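Local structure of CIR protein (Plasmodium chabaudi chabaudi, 6ZYV) at residues A91-S96 with A152-F157; H108-F113 with D145-N150. The protein is of unknown function but belongs to the Plasmodium interspersed repeat (PIR) family of variant antigens, probably membrane-anchored with this helical ectodomain displayed by infected red blood cells. The protein carries 5 engineered substitutions. All coordinates share one frame; numbering follows the deposited sequence.

Contact 1: A91-S96 with A152-F157; sequences AILWLS and AIIPKF. Engineered in segment 152-157: Ala152 (natural residue Ser).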
loop_
_atom_site.group_PDB
_atom_site.type_symbol
_atom_site.label_atom_id
_atom_site.label_comp_id
_atom_site.label_asym_id
_atom_site.label_seq_id
_atom_site.Cartn_x
_atom_site.Cartn_y
_atom_site.Cartn_z
ATOM N N ALA A 91 -0.595 -3.802 -1.131
ATOM C CA ALA A 91 -0.162 -4.534 0.052
ATOM C C ALA A 91 1.325 -4.849 -0.019
ATOM O O ALA A 91 2.028 -4.699 0.971
ATOM C CB ALA A 91 -0.973 -5.824 0.197
ATOM N N ILE A 92 1.815 -5.250 -1.200
ATOM C CA ILE A 92 3.231 -5.567 -1.391
ATOM C C ILE A 92 4.102 -4.300 -1.415
ATOM O O ILE A 92 5.248 -4.344 -0.975
ATOM C CB ILE A 92 3.403 -6.488 -2.617
ATOM C CG1 ILE A 92 2.804 -7.880 -2.268
ATOM C CG2 ILE A 92 4.875 -6.616 -3.072
ATOM C CD1 ILE A 92 2.597 -8.791 -3.428
ATOM N N LEU A 93 3.536 -3.157 -1.801
ATOM C CA LEU A 93 4.220 -1.868 -1.732
ATOM C C LEU A 93 4.387 -1.504 -0.253
ATOM O O LEU A 93 5.468 -1.091 0.152
ATOM C CB LEU A 93 3.409 -0.773 -2.468
ATOM C CG LEU A 93 3.982 0.642 -2.388
ATOM C CD1 LEU A 93 5.391 0.694 -3.036
ATOM C CD2 LEU A 93 3.003 1.677 -3.027
ATOM N N TRP A 94 3.330 -1.702 0.568
ATOM C CA TRP A 94 3.392 -1.434 2.002
ATOM C C TRP A 94 4.414 -2.370 2.646
ATOM O O TRP A 94 5.219 -1.928 3.468
ATOM C CB TRP A 94 2.007 -1.617 2.658
ATOM C CG TRP A 94 2.036 -1.531 4.160
ATOM C CD1 TRP A 94 2.089 -0.393 4.920
ATOM C CD2 TRP A 94 2.089 -2.641 5.087
ATOM N NE1 TRP A 94 2.110 -0.729 6.255
ATOM C CE2 TRP A 94 2.103 -2.103 6.382
ATOM C CE3 TRP A 94 2.058 -4.044 4.947
ATOM C CZ2 TRP A 94 2.115 -2.925 7.534
ATOM C CZ3 TRP A 94 2.103 -4.845 6.079
ATOM C CH2 TRP A 94 2.137 -4.286 7.356
ATOM N N LEU A 95 4.398 -3.657 2.261
ATOM C CA LEU A 95 5.315 -4.647 2.785
ATOM C C LEU A 95 6.768 -4.266 2.479
ATOM O O LEU A 95 7.622 -4.387 3.359
ATOM C CB LEU A 95 4.951 -6.040 2.252
ATOM C CG LEU A 95 5.769 -7.203 2.829
ATOM C CD1 LEU A 95 5.683 -7.251 4.348
ATOM C CD2 LEU A 95 5.343 -8.535 2.191
ATOM N N SER A 96 7.038 -3.744 1.264
ATOM C CA SER A 96 8.376 -3.286 0.864
ATOM C C SER A 96 8.824 -2.133 1.736
ATOM O O SER A 96 9.973 -2.094 2.157
ATOM C CB SER A 96 8.382 -2.845 -0.594
ATOM O OG SER A 96 7.953 -3.934 -1.383
ATOM N N ALA A 152 15.744 0.786 -5.751
ATOM C CA ALA A 152 16.362 2.078 -5.471
ATOM C C ALA A 152 15.364 3.242 -5.286
ATOM O O ALA A 152 15.643 4.124 -4.483
ATOM C CB ALA A 152 17.379 2.427 -6.546
ATOM N N ILE A 153 14.198 3.230 -5.969
ATOM C CA ILE A 153 13.229 4.305 -5.827
ATOM C C ILE A 153 12.026 3.954 -4.954
ATOM O O ILE A 153 11.301 4.868 -4.577
ATOM C CB ILE A 153 12.749 4.906 -7.183
ATOM C CG1 ILE A 153 12.395 3.848 -8.227
ATOM C CG2 ILE A 153 13.776 5.841 -7.794
ATOM C CD1 ILE A 153 10.994 3.662 -8.426
ATOM N N ILE A 154 11.770 2.673 -4.664
ATOM C CA ILE A 154 10.568 2.291 -3.901
ATOM C C ILE A 154 10.385 3.093 -2.567
ATOM O O ILE A 154 9.283 3.618 -2.383
ATOM C CB ILE A 154 10.440 0.753 -3.705
ATOM C CG1 ILE A 154 10.048 0.083 -5.044
ATOM C CG2 ILE A 154 9.409 0.394 -2.617
ATOM C CD1 ILE A 154 8.728 0.619 -5.672
ATOM N N PRO A 155 11.383 3.261 -1.663
ATOM C CA PRO A 155 11.139 4.067 -0.440
ATOM C C PRO A 155 10.693 5.514 -0.704
ATOM O O PRO A 155 9.774 5.982 -0.060
ATOM C CB PRO A 155 12.479 4.008 0.295
ATOM C CG PRO A 155 13.114 2.761 -0.185
ATOM C CD PRO A 155 12.747 2.692 -1.646
ATOM N N LYS A 156 11.302 6.198 -1.672
ATOM C CA LYS A 156 10.921 7.568 -2.037
ATOM C C LYS A 156 9.577 7.601 -2.777
ATOM O O LYS A 156 8.792 8.524 -2.585
ATOM C CB LYS A 156 12.029 8.249 -2.860
ATOM C CG LYS A 156 13.262 8.517 -2.021
ATOM C CD LYS A 156 14.476 9.007 -2.841
ATOM C CE LYS A 156 15.776 8.894 -2.054
ATOM N NZ LYS A 156 16.975 9.405 -2.804
ATOM N N PHE A 157 9.286 6.578 -3.580
ATOM C CA PHE A 157 8.012 6.476 -4.288
ATOM C C PHE A 157 6.875 6.329 -3.267
ATOM O O PHE A 157 5.802 6.925 -3.428
ATOM C CB PHE A 157 8.061 5.280 -5.275
ATOM C CG PHE A 157 6.786 4.996 -6.021
ATOM C CD1 PHE A 157 6.530 5.587 -7.249
ATOM C CD2 PHE A 157 5.835 4.147 -5.494
ATOM C CE1 PHE A 157 5.354 5.308 -7.943
ATOM C CE2 PHE A 157 4.657 3.880 -6.186
ATOM C CZ PHE A 157 4.418 4.475 -7.395
#
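Phe157 turns the edge of its ring, not a face, to Leu93: the methyl CD2 of Leu93 lies close to the ring plane, 4.2 Å from CE2 of Phe157, and the two side chains run nearly perpendicular. Both residues belong to the all-helical PIR ectodomain, in which the helix 81-101 packs here against the first turn of the helix 154-174. Leu93 points alongside the neighbouring helix at its root, but CG is anti to the backbone N (chi1 176°), which brings its two methyls up to helix 154-174. The two branches then serve different partners. While CD2 takes the ring edge, CD1 meets Ile154, resting 4.1 Å from CG2 of Ile154.

That same CG2 also touches Ser96, whose CB lies 4.0 Å from CG2 of Ile154, so one methyl meets two residues three positions apart on helix 81-101. All four touching residues are buried, and the contact between them is purely apolar. Ile107, in the loop before the helix 110-118, packs on both Ser96 and Ile154.

The polar end of Ser96 is dealt with inside its own helix. OG of Ser96 stands beside its own backbone N (chi1 -58°) and donates to O of Ile92 at 2.8 Å. The amide N of Ser96 also donates to Ile92 O, at 2.9 Å; one donor comes in above the carbonyl plane and the other below it.

Contact 2: H108-F113 with D145-N150; sequences HTLKNF and DLMNMN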
loop_
_atom_site.group_PDB
_atom_site.type_symbol
_atom_site.label_atom_id
_atom_site.label_comp_id
_atom_site.label_asym_id
_atom_site.label_seq_id
_atom_site.Cartn_x
_atom_site.Cartn_y
_atom_site.Cartn_z
ATOM N N HIS A 108 15.470 -6.570 -0.849
ATOM C CA HIS A 108 16.320 -7.724 -1.138
ATOM C C HIS A 108 15.926 -8.986 -0.348
ATOM O O HIS A 108 16.273 -10.077 -0.775
ATOM C CB HIS A 108 17.796 -7.378 -0.900
ATOM C CG HIS A 108 18.096 -7.059 0.533
ATOM N ND1 HIS A 108 17.594 -5.922 1.137
ATOM C CD2 HIS A 108 18.831 -7.745 1.437
ATOM C CE1 HIS A 108 18.029 -5.958 2.385
ATOM N NE2 HIS A 108 18.781 -7.030 2.611
ATOM N N THR A 109 15.202 -8.851 0.777
ATOM C CA THR A 109 14.709 -9.986 1.552
ATOM C C THR A 109 13.193 -10.191 1.412
ATOM O O THR A 109 12.660 -11.034 2.102
ATOM C CB THR A 109 15.060 -9.861 3.056
ATOM O OG1 THR A 109 14.266 -8.844 3.674
ATOM C CG2 THR A 109 16.522 -9.603 3.304
ATOM N N LEU A 110 12.492 -9.383 0.591
ATOM C CA LEU A 110 11.052 -9.469 0.399
ATOM C C LEU A 110 10.570 -10.851 -0.068
ATOM O O LEU A 110 9.643 -11.393 0.539
ATOM C CB LEU A 110 10.597 -8.359 -0.566
ATOM C CG LEU A 110 9.160 -8.411 -1.087
ATOM C CD1 LEU A 110 8.177 -8.192 0.032
ATOM C CD2 LEU A 110 8.955 -7.378 -2.162
ATOM N N LYS A 111 11.180 -11.423 -1.140
ATOM C CA LYS A 111 10.769 -12.739 -1.643
ATOM C C LYS A 111 10.901 -13.809 -0.549
ATOM O O LYS A 111 9.968 -14.568 -0.312
ATOM C CB LYS A 111 11.565 -13.125 -2.903
ATOM C CG LYS A 111 11.031 -14.384 -3.610
ATOM C CD LYS A 111 11.473 -14.455 -5.086
ATOM C CE LYS A 111 10.817 -15.632 -5.793
ATOM N NZ LYS A 111 11.298 -15.803 -7.194
ATOM N N ASN A 112 12.023 -13.786 0.167
ATOM C CA ASN A 112 12.304 -14.689 1.272
ATOM C C ASN A 112 11.304 -14.501 2.433
ATOM O O ASN A 112 10.776 -15.485 2.938
ATOM C CB ASN A 112 13.752 -14.508 1.739
ATOM C CG ASN A 112 14.138 -15.407 2.881
ATOM O OD1 ASN A 112 14.147 -14.987 4.049
ATOM N ND2 ASN A 112 14.419 -16.675 2.578
ATOM N N PHE A 113 11.034 -13.255 2.837
ATOM C CA PHE A 113 10.057 -12.946 3.878
ATOM C C PHE A 113 8.657 -13.456 3.487
ATOM O O PHE A 113 7.964 -13.990 4.334
ATOM C CB PHE A 113 10.012 -11.420 4.172
ATOM C CG PHE A 113 9.116 -11.054 5.334
ATOM C CD1 PHE A 113 7.763 -10.833 5.145
ATOM C CD2 PHE A 113 9.625 -10.951 6.617
ATOM C CE1 PHE A 113 6.934 -10.563 6.220
ATOM C CE2 PHE A 113 8.798 -10.662 7.687
ATOM C CZ PHE A 113 7.456 -10.497 7.490
ATOM N N ASP A 145 8.776 -8.950 -7.837
ATOM C CA ASP A 145 9.800 -8.693 -8.840
ATOM C C ASP A 145 9.828 -7.212 -9.232
ATOM O O ASP A 145 10.904 -6.645 -9.399
ATOM C CB ASP A 145 9.592 -9.589 -10.059
ATOM C CG ASP A 145 10.794 -9.643 -10.974
ATOM O OD1 ASP A 145 11.934 -9.747 -10.453
ATOM O OD2 ASP A 145 10.605 -9.576 -12.216
ATOM N N LEU A 146 8.653 -6.572 -9.307
ATOM C CA LEU A 146 8.538 -5.159 -9.582
ATOM C C LEU A 146 9.161 -4.339 -8.459
ATOM O O LEU A 146 9.814 -3.354 -8.757
ATOM C CB LEU A 146 7.083 -4.755 -9.768
ATOM C CG LEU A 146 6.523 -5.010 -11.146
ATOM C CD1 LEU A 146 5.022 -4.804 -11.149
ATOM C CD2 LEU A 146 7.272 -4.169 -12.231
ATOM N N MET A 147 8.987 -4.739 -7.197
ATOM C CA MET A 147 9.606 -4.019 -6.079
ATOM C C MET A 147 11.117 -4.094 -6.151
ATOM O O MET A 147 11.780 -3.096 -5.883
ATOM C CB MET A 147 9.075 -4.492 -4.708
ATOM C CG MET A 147 7.556 -4.366 -4.563
ATOM S SD MET A 147 6.911 -2.686 -4.487
ATOM C CE MET A 147 6.403 -2.418 -6.174
ATOM N N ASN A 148 11.661 -5.259 -6.567
ATOM C CA ASN A 148 13.091 -5.468 -6.736
ATOM C C ASN A 148 13.640 -4.717 -7.928
ATOM O O ASN A 148 14.728 -4.176 -7.840
ATOM C CB ASN A 148 13.419 -6.961 -6.842
ATOM C CG ASN A 148 13.562 -7.593 -5.488
ATOM O OD1 ASN A 148 14.666 -7.612 -4.922
ATOM N ND2 ASN A 148 12.451 -8.073 -4.925
ATOM N N MET A 149 12.890 -4.656 -9.030
ATOM C CA MET A 149 13.312 -3.921 -10.230
ATOM C C MET A 149 13.406 -2.408 -9.974
ATOM O O MET A 149 14.193 -1.717 -10.613
ATOM C CB MET A 149 12.334 -4.167 -11.391
ATOM C CG MET A 149 12.397 -5.569 -12.017
ATOM S SD MET A 149 14.039 -6.226 -12.369
ATOM C CE MET A 149 13.607 -7.907 -13.016
ATOM N N ASN A 150 12.602 -1.897 -9.041
ATOM C CA ASN A 150 12.547 -0.485 -8.690
ATOM C C ASN A 150 13.105 -0.244 -7.273
ATOM O O ASN A 150 12.815 0.808 -6.722
ATOM C CB ASN A 150 11.059 -0.039 -8.687
ATOM C CG ASN A 150 10.398 0.025 -10.053
ATOM O OD1 ASN A 150 10.741 0.856 -10.891
ATOM N ND2 ASN A 150 9.421 -0.829 -10.292
HETATM O O HOH W 1 13.363 -9.960 -2.598
#
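Leu110 pushes one methyl against the root of Met147, with CD2 of Leu110 lying 3.9 Å from CB of Met147 and almost as near to its CG. The leucine extends its CG anti to the backbone N (chi1 170°), which turns CD2 toward Met147. Met147 behaves differently. It sets out toward Leu110, then folds at chi2 (-69°) and again at chi3, so the thioether end swings away and only CB and CG are left to do the touching.

This joins the first turn of the helix 110-118 to the last turns of the helix 134-149, two elements of the all-alpha PIR ectodomain. Ile107, just ahead of His108, packs on both Met147 and Asn148.

Toward the more exposed side the chemistry turns polar. Asn148 has its CG beside the backbone N, and the amide leans across until OD1 of Asn148 comes 4.1 Å from CA of His108, a van der Waals approach. The nitrogen of the amide does more. ND2 of Asn148 bonds to the carbonyl O of Ile144 in its own helix and also donates to the oxygen of a water at 3.1 Å. The same water oxygen accepts from N of Lys111 at 3.0 Å, in the opening turn of the helix 110-118, and so bridges the two helices.

Where the helix 134-149 ends, Asn150 curls its side chain back: ND2 of Asn150 reaches O of Leu146 at 3.0 Å on a bent path (140° at the hydrogen) and also donates to the carbonyl of Ser207.

Contact 1 lies deeper, its centre about 8 Å from the centre of the chain and all its touching residues buried; the centre of contact 2 lies about 15 Å out, and the contact is partly exposed. The chemistry follows: contact 1 is apolar throughout, whereas contact 2 pairs an apolar inner patch with a water-bridged polar side. Each joins a different pair of helices, yet they are neighbours, with centres about 10 Å apart. Ser96 of contact 1 packs on both Leu110 and Met147 of contact 2, and Leu95 also meets Leu110. Helices 81-101 and 110-118 are consecutive, as are 134-149 and 154-174, so the two contacts together join the first pair to the second.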